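Putative flavoprotein decarboxylase (Streptomyces olivoviridis, PDB 6JLS) is an FMN-dependent cysteine decarboxylase of thioviridamide biosynthesis, a flavoprotein that binds flavin mononucleotide between its subunits. Local coordinates at residues 31-36 and 61-66; 37-42 and 183-188; 107-112 and 120-125. All coordinates share one frame; numbering follows the deposited sequence.

Contact 1 (31-36 and 61-66); sequences AGPHMA and TNSLRP
The apolar part of this contact is carried by L64, whose methyl CD2 reaches across to the first turn of helix 32-40. L64 CD2 rests near the G32-P33 peptide bond, 3.6 Å from P33 N and 3.7 Å from G32 C, and it also meets the ring carbon CD of P33 at 3.8 Å. The side chain reaches this position with CG anti to its own carbonyl carbon (chi1 -67°). G32 lacks a side chain, and the leucine methyl closes directly on backbone. Its other surroundings are V49 and L51 of strand 46-51, and L64 thus fills the angle between helix 32-40 and the sheet.

Polar atoms meet the proline ring without bonding to it. S63 OG lies 3.3 Å from P33 CG, and the carbonyl O of S63 is 3.5 Å from P33 CB, so the serine presents both its oxygens to the ring carbons. The hydroxyl is hydrogen-bonded to T60 O, one turn back in its own chain. V30 of a second subunit packs on both P33 and S63, placing this spot at a subunit interface.

No hydrogen bond joins the two segments, and the residues that touch are buried. Cohesion therefore comes from van der Waals contact and shape, with the serine hydroxyl bonded to T60 O and both serine oxygens meeting ring carbons of P33.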
# COMPACT_ATOMS: atom_id res chain seq x y z
N ALA A 31 26.74 -9.04 -16.37
CA ALA A 31 27.86 -8.52 -17.13
C ALA A 31 27.51 -7.25 -17.90
O ALA A 31 28.40 -6.68 -18.54
CB ALA A 31 28.35 -9.59 -18.10
N GLY A 32 26.24 -6.84 -17.88
CA GLY A 32 25.78 -5.68 -18.61
C GLY A 32 26.63 -4.45 -18.34
O GLY A 32 27.16 -3.83 -19.26
N PRO A 33 26.77 -4.08 -17.05
CA PRO A 33 27.58 -2.90 -16.72
C PRO A 33 29.03 -3.02 -17.16
O PRO A 33 29.61 -2.03 -17.64
CB PRO A 33 27.47 -2.81 -15.19
CG PRO A 33 26.15 -3.45 -14.88
CD PRO A 33 26.02 -4.58 -15.88
N HIS A 34 29.63 -4.20 -17.02
CA HIS A 34 30.99 -4.40 -17.50
C HIS A 34 31.06 -4.23 -19.02
O HIS A 34 31.97 -3.56 -19.53
CB HIS A 34 31.51 -5.76 -17.06
CG HIS A 34 32.81 -6.15 -17.69
ND1 HIS A 34 33.90 -5.31 -17.73
CD2 HIS A 34 33.19 -7.29 -18.31
CE1 HIS A 34 34.90 -5.91 -18.35
NE2 HIS A 34 34.50 -7.12 -18.71
N MET A 35 30.10 -4.80 -19.76
CA MET A 35 30.07 -4.67 -21.22
C MET A 35 29.83 -3.22 -21.64
O MET A 35 30.45 -2.73 -22.59
CB MET A 35 28.98 -5.57 -21.83
CG MET A 35 29.12 -7.06 -21.51
SD MET A 35 27.79 -8.17 -22.13
CE MET A 35 26.28 -7.42 -21.52
N ALA A 36 28.93 -2.52 -20.95
CA ALA A 36 28.67 -1.12 -21.28
C ALA A 36 29.92 -0.28 -21.07
O ALA A 36 30.18 0.66 -21.83
CB ALA A 36 27.51 -0.59 -20.44
N THR A 61 19.09 -0.82 -12.96
CA THR A 61 19.35 0.28 -13.88
C THR A 61 20.42 1.20 -13.32
O THR A 61 21.22 1.76 -14.08
CB THR A 61 18.06 1.05 -14.17
OG1 THR A 61 17.46 1.45 -12.94
CG2 THR A 61 17.09 0.17 -14.91
N ASN A 62 20.49 1.34 -12.00
CA ASN A 62 21.51 2.21 -11.41
C ASN A 62 22.91 1.65 -11.58
O ASN A 62 23.87 2.42 -11.54
CB ASN A 62 21.18 2.44 -9.93
CG ASN A 62 20.14 3.51 -9.75
OD1 ASN A 62 19.58 3.99 -10.73
ND2 ASN A 62 19.89 3.92 -8.51
N SER A 63 23.05 0.34 -11.79
CA SER A 63 24.35 -0.23 -12.10
C SER A 63 24.80 0.05 -13.53
O SER A 63 26.01 0.00 -13.80
CB SER A 63 24.33 -1.74 -11.85
OG SER A 63 23.70 -2.43 -12.91
N LEU A 64 23.86 0.35 -14.44
CA LEU A 64 24.14 0.64 -15.85
C LEU A 64 24.32 2.12 -16.13
O LEU A 64 25.18 2.49 -16.94
CB LEU A 64 23.01 0.10 -16.74
CG LEU A 64 22.90 -1.43 -16.77
CD1 LEU A 64 21.49 -1.86 -17.13
CD2 LEU A 64 23.93 -2.03 -17.72
N ARG A 65 23.53 2.97 -15.48
CA ARG A 65 23.52 4.39 -15.83
C ARG A 65 24.90 5.03 -15.83
O ARG A 65 25.16 5.83 -16.75
CB ARG A 65 22.56 5.14 -14.90
CG ARG A 65 21.19 5.32 -15.53
CD ARG A 65 20.09 5.47 -14.50
NE ARG A 65 18.77 5.34 -15.10
CZ ARG A 65 17.66 5.08 -14.41
NH1 ARG A 65 17.73 4.92 -13.09
NH2 ARG A 65 16.50 4.97 -15.04
N PRO A 66 25.83 4.73 -14.90
CA PRO A 66 27.13 5.43 -14.93
C PRO A 66 27.94 5.14 -16.17
O PRO A 66 28.86 5.91 -16.47
CB PRO A 66 27.84 4.91 -13.66
CG PRO A 66 26.75 4.41 -12.78
CD PRO A 66 25.71 3.87 -13.71

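Contact 2 (37-42 and 183-188); sequences AWLSSA and SVFAVA
Two helices that pack on the same face of the central parallel sheet, 32-40 and 182-193, meet here through W38 and L39 on one and F185 on the other. F185 carries most of its helix's share. Its ring is met by both methyls of L39: L39 CD1 lies 3.6 Å from both F185 CE1 and F185 CD1, while L39 CD2 is 3.8 Å from F185 CD1. The two side chains cross at about a right angle, with the leucine methyls meeting the CD1-CE1 side of the phenylalanine obliquely. The tryptophan touches nearer the backbone, its six-membered ring bringing W38 CZ3 to 3.8 Å from F185 CB. W38 and F185 run past one another in opposite directions, and the indole gets that far across because its CG is anti to the backbone N (chi1 -171°). No hydrogen bond crosses between the two segments, and these approaches are all carbon to carbon.

In this alpha/beta/alpha flavoprotein fold, with its parallel sheet between helical layers, the contact lies over the middle strands. The leucine and the phenylalanine are buried between helix and sheet, whereas the tryptophan remains partly exposed along the outer side of the pair. The CB of F185 points toward helix 32-40; with CG anti to the carbonyl carbon (chi1 -80°) the ring then turns across the gap, where it meets L39 and the strands. L39 and F185 both rest on L19 and M21 of strand 18-23, and F185 reaches V97 of the adjoining strand 95-101.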
# COMPACT_ATOMS: atom_id res chain seq x y z
N ALA A 37 30.70 -0.59 -20.03
CA ALA A 37 31.94 0.14 -19.81
C ALA A 37 32.98 -0.20 -20.88
O ALA A 37 33.66 0.69 -21.40
CB ALA A 37 32.48 -0.17 -18.42
N TRP A 38 33.09 -1.48 -21.24
CA TRP A 38 33.95 -1.87 -22.35
C TRP A 38 33.60 -1.10 -23.62
O TRP A 38 34.48 -0.52 -24.27
CB TRP A 38 33.84 -3.38 -22.57
CG TRP A 38 34.82 -3.99 -23.53
CD1 TRP A 38 36.11 -4.35 -23.28
CD2 TRP A 38 34.57 -4.35 -24.90
NE1 TRP A 38 36.69 -4.89 -24.40
CE2 TRP A 38 35.76 -4.91 -25.41
CE3 TRP A 38 33.45 -4.25 -25.73
CZ2 TRP A 38 35.87 -5.36 -26.72
CZ3 TRP A 38 33.57 -4.71 -27.04
CH2 TRP A 38 34.77 -5.25 -27.52
N LEU A 39 32.31 -1.05 -23.97
CA LEU A 39 31.88 -0.28 -25.13
C LEU A 39 32.16 1.21 -24.95
O LEU A 39 32.70 1.87 -25.85
CB LEU A 39 30.40 -0.50 -25.40
CG LEU A 39 30.00 -1.93 -25.75
CD1 LEU A 39 28.50 -2.05 -25.80
CD2 LEU A 39 30.62 -2.33 -27.07
N SER A 40 31.77 1.76 -23.79
CA SER A 40 32.02 3.17 -23.51
C SER A 40 33.51 3.47 -23.54
O SER A 40 33.95 4.39 -24.24
CB SER A 40 31.41 3.55 -22.16
OG SER A 40 31.56 4.93 -21.89
N SER A 41 34.31 2.69 -22.81
CA SER A 41 35.77 2.81 -22.87
C SER A 41 36.33 2.31 -24.19
O SER A 41 37.32 1.58 -24.24
CB SER A 41 36.39 2.06 -21.69
OG SER A 41 37.80 2.21 -21.69
N ALA A 42 35.68 2.68 -25.28
CA ALA A 42 36.18 2.43 -26.62
C ALA A 42 35.54 3.45 -27.55
O ALA A 42 35.16 4.55 -27.12
CB ALA A 42 35.87 1.00 -27.06
N SER A 183 33.51 -10.96 -28.15
CA SER A 183 33.46 -11.36 -29.54
C SER A 183 32.12 -10.99 -30.18
O SER A 183 32.07 -10.62 -31.36
CB SER A 183 33.72 -12.86 -29.65
OG SER A 183 33.64 -13.31 -30.99
N VAL A 184 31.04 -11.08 -29.41
CA VAL A 184 29.72 -10.74 -29.92
C VAL A 184 29.64 -9.25 -30.26
O VAL A 184 29.18 -8.86 -31.34
CB VAL A 184 28.64 -11.16 -28.91
CG1 VAL A 184 27.26 -10.60 -29.28
CG2 VAL A 184 28.59 -12.69 -28.79
N PHE A 185 30.12 -8.40 -29.34
CA PHE A 185 30.05 -6.97 -29.59
C PHE A 185 31.00 -6.53 -30.70
O PHE A 185 30.76 -5.50 -31.33
CB PHE A 185 30.29 -6.21 -28.29
CG PHE A 185 29.07 -6.14 -27.43
CD1 PHE A 185 28.11 -5.17 -27.65
CD2 PHE A 185 28.86 -7.10 -26.44
CE1 PHE A 185 26.96 -5.13 -26.87
CE2 PHE A 185 27.71 -7.07 -25.65
CZ PHE A 185 26.76 -6.09 -25.86
N ALA A 186 32.06 -7.30 -30.96
CA ALA A 186 32.93 -7.00 -32.08
C ALA A 186 32.21 -7.19 -33.41
O ALA A 186 32.34 -6.36 -34.32
CB ALA A 186 34.19 -7.87 -32.02
N VAL A 187 31.44 -8.28 -33.53
CA VAL A 187 30.69 -8.52 -34.76
C VAL A 187 29.63 -7.44 -34.97
O VAL A 187 29.39 -6.99 -36.09
CB VAL A 187 30.06 -9.92 -34.72
CG1 VAL A 187 29.30 -10.21 -35.99
CG2 VAL A 187 31.12 -10.97 -34.47
N ALA A 188 28.98 -7.01 -33.88
CA ALA A 188 27.99 -5.95 -33.99
C ALA A 188 28.61 -4.65 -34.47
O ALA A 188 28.03 -3.96 -35.32
CB ALA A 188 27.31 -5.74 -32.64

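Contact 3 (107-112 and 120-125); sequences GKLANG and QIVMAA. With FMN (flavin mononucleotide), chain B.
With CG anti to its carbonyl carbon (chi1 -61°), L109 swings its branched end across to V122, while M123 bends at its last torsion (chi3 64°) to bring its thioether against G112. The leucine methyl CD2 lies 3.8 Å from V122 CB and 3.9 Å from V122 CG1; these two side chains cross at about a right angle. M123 SD sits 3.7 Å from G112 CA, with the methyl CE close beside the same carbon. V122 also packs on V96 and V98 of strand 95-101, so the interface of helices 103-110 and 117-124 continues into the sheet.

Helix 103-110 ends in a Schellman motif with G112, at positive phi, as its C-prime residue: G112 N bonds to L109 O and I113 N to K108 O. M123 thus packs on the turn that closes the helix. Beside it, N111 ND2 donates to G107 O at 2.7 Å, nearly straight (166°) and in the carbonyl plane, tying the N111 side chain back onto its own last helical turn.

From the other side of helix 117-124, Q120 reaches out to the ribityl chain of FMN and lays its amide alongside it, NE2 3.2 Å from FMN C3' and OE1 3.3 Å from FMN C1', contacts rather than hydrogen bonds. Its OE1 is hydrogen-bonded to H86 NE2, which steadies the amide. This flavin is also bound by T52, T102 and T105 of a fourth subunit, and by the carbonyl of C114.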
# COMPACT_ATOMS: atom_id res chain seq x y z
N GLY A 107 12.32 -16.92 -28.32
CA GLY A 107 11.07 -17.49 -28.77
C GLY A 107 10.05 -16.43 -29.14
O GLY A 107 9.30 -16.59 -30.11
N LYS A 108 10.03 -15.32 -28.39
CA LYS A 108 9.10 -14.24 -28.70
C LYS A 108 9.48 -13.56 -30.01
O LYS A 108 8.63 -13.34 -30.88
CB LYS A 108 9.07 -13.22 -27.57
CG LYS A 108 8.48 -13.70 -26.25
CD LYS A 108 8.47 -12.55 -25.23
CE LYS A 108 8.04 -13.04 -23.85
NZ LYS A 108 8.03 -11.99 -22.79
N LEU A 109 10.77 -13.22 -30.17
CA LEU A 109 11.20 -12.58 -31.41
C LEU A 109 10.93 -13.49 -32.59
O LEU A 109 10.37 -13.06 -33.61
CB LEU A 109 12.68 -12.23 -31.35
CG LEU A 109 13.11 -11.25 -30.25
CD1 LEU A 109 14.64 -11.15 -30.14
CD2 LEU A 109 12.49 -9.88 -30.51
N ALA A 110 11.29 -14.77 -32.45
CA ALA A 110 11.10 -15.73 -33.52
C ALA A 110 9.66 -15.81 -33.97
O ALA A 110 9.40 -16.20 -35.12
CB ALA A 110 11.58 -17.11 -33.06
N ASN A 111 8.71 -15.47 -33.11
CA ASN A 111 7.29 -15.61 -33.44
C ASN A 111 6.57 -14.26 -33.50
O ASN A 111 5.34 -14.23 -33.51
CB ASN A 111 6.60 -16.55 -32.44
CG ASN A 111 7.07 -17.99 -32.59
OD1 ASN A 111 6.60 -18.72 -33.46
ND2 ASN A 111 8.01 -18.39 -31.74
N GLY A 112 7.33 -13.16 -33.57
CA GLY A 112 6.76 -11.83 -33.71
C GLY A 112 5.91 -11.35 -32.55
O GLY A 112 4.99 -10.55 -32.77
N GLN A 120 10.19 -5.07 -28.65
CA GLN A 120 9.73 -4.02 -29.55
C GLN A 120 10.90 -3.30 -30.22
O GLN A 120 10.82 -2.94 -31.40
CB GLN A 120 8.86 -3.02 -28.80
CG GLN A 120 7.48 -3.52 -28.47
CD GLN A 120 6.82 -2.64 -27.44
OE1 GLN A 120 6.80 -1.43 -27.59
NE2 GLN A 120 6.31 -3.25 -26.37
N ILE A 121 11.99 -3.08 -29.47
CA ILE A 121 13.16 -2.44 -30.06
C ILE A 121 13.73 -3.30 -31.19
O ILE A 121 14.05 -2.79 -32.27
CB ILE A 121 14.21 -2.15 -28.99
CG1 ILE A 121 13.83 -0.88 -28.20
CG2 ILE A 121 15.59 -1.97 -29.62
CD1 ILE A 121 14.58 -0.73 -26.86
N VAL A 122 13.86 -4.60 -30.97
CA VAL A 122 14.43 -5.47 -31.99
C VAL A 122 13.53 -5.50 -33.22
O VAL A 122 14.00 -5.31 -34.35
CB VAL A 122 14.67 -6.89 -31.44
CG1 VAL A 122 15.08 -7.87 -32.58
CG2 VAL A 122 15.73 -6.86 -30.35
N MET A 123 12.23 -5.70 -33.02
CA MET A 123 11.34 -5.81 -34.17
C MET A 123 11.16 -4.48 -34.91
O MET A 123 10.74 -4.50 -36.07
CB MET A 123 9.98 -6.36 -33.75
CG MET A 123 10.04 -7.84 -33.44
SD MET A 123 8.41 -8.55 -33.26
CE MET A 123 7.78 -8.32 -34.93
N ALA A 124 11.47 -3.35 -34.28
CA ALA A 124 11.43 -2.06 -34.95
C ALA A 124 12.75 -1.70 -35.63
O ALA A 124 12.79 -0.77 -36.43
CB ALA A 124 11.06 -0.94 -33.96
N ALA A 125 13.82 -2.42 -35.33
CA ALA A 125 15.13 -2.04 -35.80
C ALA A 125 15.33 -2.46 -37.25
O ALA A 125 14.93 -3.56 -37.65
CB ALA A 125 16.22 -2.66 -34.92
N1 FMN B . 2.44 -2.11 -31.25
C2 FMN B . 1.79 -2.42 -32.43
O2 FMN B . 1.81 -3.58 -32.83
N3 FMN B . 1.14 -1.44 -33.14
C4 FMN B . 1.13 -0.14 -32.69
O4 FMN B . 0.55 0.75 -33.32
C4A FMN B . 1.78 0.18 -31.50
N5 FMN B . 1.77 1.48 -31.04
C5A FMN B . 2.42 1.80 -29.86
C6 FMN B . 2.40 3.12 -29.42
C7 FMN B . 3.04 3.46 -28.24
C7M FMN B . 3.01 4.90 -27.78
C8 FMN B . 3.71 2.48 -27.48
C8M FMN B . 4.41 2.85 -26.20
C9 FMN B . 3.73 1.15 -27.93
C9A FMN B . 3.08 0.81 -29.13
N10 FMN B . 3.09 -0.49 -29.60
C10 FMN B . 2.44 -0.81 -30.78
C1' FMN B . 3.78 -1.57 -28.81
C2' FMN B . 2.71 -2.37 -28.04
O2' FMN B . 2.02 -1.56 -27.10
C3' FMN B . 3.31 -3.57 -27.33
O3' FMN B . 3.72 -4.50 -28.30
C4' FMN B . 2.28 -4.18 -26.38
O4' FMN B . 2.81 -5.17 -25.53
C5' FMN B . 1.10 -4.75 -27.15
O5' FMN B . 0.29 -5.37 -26.19
P FMN B . -1.11 -6.04 -26.58
O1P FMN B . -1.04 -6.54 -28.02
O2P FMN B . -1.36 -7.22 -25.67
O3P FMN B . -2.21 -5.02 -26.48

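Contacts 1 and 2 share helix 32-40, using its beginning and its end, and their centres lie 13 Å apart. They touch where M35 SD packs on F185 CE2 at 3.7 Å. Helix 32-40 thus has 61-64 against its first half and 182-193 against its second. Their segments alternate along the chain, and F185 brings the C-terminal helix back onto strand 18-23, first in the chain and in the middle of the sheet. Contact 3 falls in sequence after contact 1 and between the two halves of contact 2. It lies on the opposite side of the chain's centre, 23 and 22 Å from their centres, joining helices 103-110 and 117-124 next to a flavin shared with another subunit.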